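Local coordinates for D-hydantoinase (Ralstonia pickettii, PDB 1NFG), which probably hydrolyses the cyclic amide bond of D-hydantoin derivatives stereospecifically, and binds two zinc ions per subunit, at residues Glu198-Ala202 with Pro203-Ala207. Numbering follows the deposited sequence.
Sequences EGKTA and PIYHA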
ATOM      1  N   GLU A 198      23.759 -16.534 -22.382  1.00 44.71           N
ATOM      2  CA  GLU A 198      23.642 -15.577 -23.479  1.00 45.48           C
ATOM      3  C   GLU A 198      24.976 -14.889 -23.729  1.00 44.84           C
ATOM      4  O   GLU A 198      25.059 -13.937 -24.505  1.00 44.08           O
ATOM      5  CB  GLU A 198      22.587 -14.517 -23.154  1.00 48.44           C
ATOM      6  CG  GLU A 198      21.146 -14.986 -23.264  1.00 52.12           C
ATOM      7  CD  GLU A 198      20.181 -14.062 -22.534  1.00 55.36           C
ATOM      8  OE1 GLU A 198      20.430 -12.832 -22.515  1.00 56.67           O
ATOM      9  OE2 GLU A 198      19.172 -14.563 -21.985  1.00 55.72           O
ATOM     10  N   GLY A 199      26.016 -15.364 -23.054  1.00 44.34           N
ATOM     11  CA  GLY A 199      27.333 -14.782 -23.226  1.00 44.45           C
ATOM     12  C   GLY A 199      27.566 -13.481 -22.479  1.00 45.54           C
ATOM     13  O   GLY A 199      28.577 -12.815 -22.705  1.00 46.47           O
ATOM     14  N   LYS A 200      26.642 -13.106 -21.597  1.00 45.81           N
ATOM     15  CA  LYS A 200      26.787 -11.872 -20.820  1.00 44.84           C
ATOM     16  C   LYS A 200      27.577 -12.168 -19.547  1.00 43.32           C
ATOM     17  O   LYS A 200      27.063 -12.790 -18.615  1.00 43.62           O
ATOM     18  CB  LYS A 200      25.409 -11.297 -20.489  1.00 44.86           C
ATOM     19  CG  LYS A 200      24.693 -10.756 -21.717  1.00 46.37           C
ATOM     20  CD  LYS A 200      23.334 -10.174 -21.383  1.00 48.69           C
ATOM     21  CE  LYS A 200      22.704  -9.532 -22.606  1.00 48.46           C
ATOM     22  NZ  LYS A 200      22.549 -10.537 -23.687  1.00 50.28           N
ATOM     23  N   THR A 201      28.827 -11.709 -19.509  1.00 40.97           N
ATOM     24  CA  THR A 201      29.698 -11.981 -18.374  1.00 38.94           C
ATOM     25  C   THR A 201      30.310 -10.798 -17.614  1.00 37.74           C
ATOM     26  O   THR A 201      30.992 -10.999 -16.605  1.00 36.94           O
ATOM     27  CB  THR A 201      30.830 -12.909 -18.819  1.00 39.42           C
ATOM     28  OG1 THR A 201      31.553 -12.297 -19.898  1.00 37.93           O
ATOM     29  CG2 THR A 201      30.255 -14.243 -19.285  1.00 37.81           C
ATOM     30  N   ALA A 202      30.074  -9.578 -18.085  1.00 36.19           N
ATOM     31  CA  ALA A 202      30.608  -8.393 -17.413  1.00 34.61           C
ATOM     32  C   ALA A 202      30.034  -8.243 -15.995  1.00 34.77           C
ATOM     33  O   ALA A 202      28.991  -8.812 -15.669  1.00 34.72           O
ATOM     34  CB  ALA A 202      30.303  -7.151 -18.234  1.00 33.58           C
ATOM     35  N   PRO A 203      30.710  -7.465 -15.135  1.00 34.45           N
ATOM     36  CA  PRO A 203      30.275  -7.239 -13.754  1.00 33.91           C
ATOM     37  C   PRO A 203      28.836  -6.754 -13.608  1.00 34.50           C
ATOM     38  O   PRO A 203      28.147  -7.125 -12.653  1.00 34.57           O
ATOM     39  CB  PRO A 203      31.275  -6.208 -13.250  1.00 33.64           C
ATOM     40  CG  PRO A 203      32.521  -6.570 -13.999  1.00 34.43           C
ATOM     41  CD  PRO A 203      31.992  -6.785 -15.393  1.00 34.66           C
ATOM     42  N   ILE A 204      28.384  -5.929 -14.549  1.00 33.70           N
ATOM     43  CA  ILE A 204      27.029  -5.388 -14.503  1.00 33.44           C
ATOM     44  C   ILE A 204      25.986  -6.469 -14.301  1.00 32.41           C
ATOM     45  O   ILE A 204      24.976  -6.261 -13.623  1.00 32.02           O
ATOM     46  CB  ILE A 204      26.664  -4.672 -15.796  1.00 35.45           C
ATOM     47  CG1 ILE A 204      27.906  -3.999 -16.379  1.00 39.91           C
ATOM     48  CG2 ILE A 204      25.556  -3.656 -15.514  1.00 33.02           C
ATOM     49  CD1 ILE A 204      27.706  -3.429 -17.782  1.00 44.03           C
ATOM     50  N   TYR A 205      26.225  -7.627 -14.898  1.00 30.45           N
ATOM     51  CA  TYR A 205      25.279  -8.719 -14.786  1.00 29.93           C
ATOM     52  C   TYR A 205      25.175  -9.299 -13.387  1.00 28.55           C
ATOM     53  O   TYR A 205      24.277 -10.088 -13.097  1.00 27.91           O
ATOM     54  CB  TYR A 205      25.604  -9.778 -15.839  1.00 30.90           C
ATOM     55  CG  TYR A 205      25.375  -9.208 -17.219  1.00 32.16           C
ATOM     56  CD1 TYR A 205      24.083  -8.897 -17.651  1.00 32.73           C
ATOM     57  CD2 TYR A 205      26.446  -8.844 -18.034  1.00 31.92           C
ATOM     58  CE1 TYR A 205      23.861  -8.228 -18.853  1.00 31.85           C
ATOM     59  CE2 TYR A 205      26.236  -8.172 -19.243  1.00 32.43           C
ATOM     60  CZ  TYR A 205      24.940  -7.865 -19.643  1.00 32.01           C
ATOM     61  OH  TYR A 205      24.721  -7.170 -20.811  1.00 32.53           O
ATOM     62  N   HIS A 206      26.084  -8.897 -12.510  1.00 27.61           N
ATOM     63  CA  HIS A 206      26.005  -9.363 -11.138  1.00 26.93           C
ATOM     64  C   HIS A 206      24.762  -8.687 -10.572  1.00 25.99           C
ATOM     65  O   HIS A 206      23.980  -9.297  -9.852  1.00 25.41           O
ATOM     66  CB  HIS A 206      27.234  -8.936 -10.331  1.00 26.90           C
ATOM     67  CG  HIS A 206      27.081  -9.139  -8.853  1.00 25.97           C
ATOM     68  ND1 HIS A 206      26.893 -10.382  -8.287  1.00 25.12           N
ATOM     69  CD2 HIS A 206      27.047  -8.252  -7.830  1.00 26.00           C
ATOM     70  CE1 HIS A 206      26.749 -10.253  -6.980  1.00 24.78           C
ATOM     71  NE2 HIS A 206      26.837  -8.971  -6.676  1.00 26.15           N
ATOM     72  N   ALA A 207      24.583  -7.416 -10.919  1.00 25.74           N
ATOM     73  CA  ALA A 207      23.442  -6.648 -10.444  1.00 25.98           C
ATOM     74  C   ALA A 207      22.149  -7.062 -11.137  1.00 26.21           C
ATOM     75  O   ALA A 207      21.147  -7.362 -10.477  1.00 27.16           O
ATOM     76  CB  ALA A 207      23.694  -5.160 -10.655  1.00 25.65           C
TER
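CB of K200 lies over one face of the Y205 ring, a CH-pi contact in the surface loop that joins helix 185-197 to the short helix 204-208 of this TIM-barrel amidohydrolase. It sits almost over the middle of the ring, 3.5 Å from the Y205 centroid and 11° off the ring normal. CG and CD follow on the same side of the ring plane but past its rim, and the chain slants off the ring at its hydroxyl end, with K200 CD beside Y205 CE1 (3.2 Å). K200 CG is anti to its own carbonyl carbon (chi1 -69°) and the chain is extended through CD; the bend at chi4 then takes NZ to OE1 of E198, a salt bridge with a weak hydrogen bond.

On the Y205 side, the backbone N donates to A202 O at 3.1 Å, with the donor above the carbonyl plane, closing the turn that leads into the helix. A202 CB packs against Y205 CD2 (4.2 Å) and I204 CG1. Farther out, F195 meets the Y205 ring with planes at about 45°, and G199, with positive phi, is the C-prime residue of the Schellman motif ending helix 185-197. Next along the chain, H206 touches T286 and N335, which probably bind substrate, and its NE2 is hydrogen-bonded to F285 O.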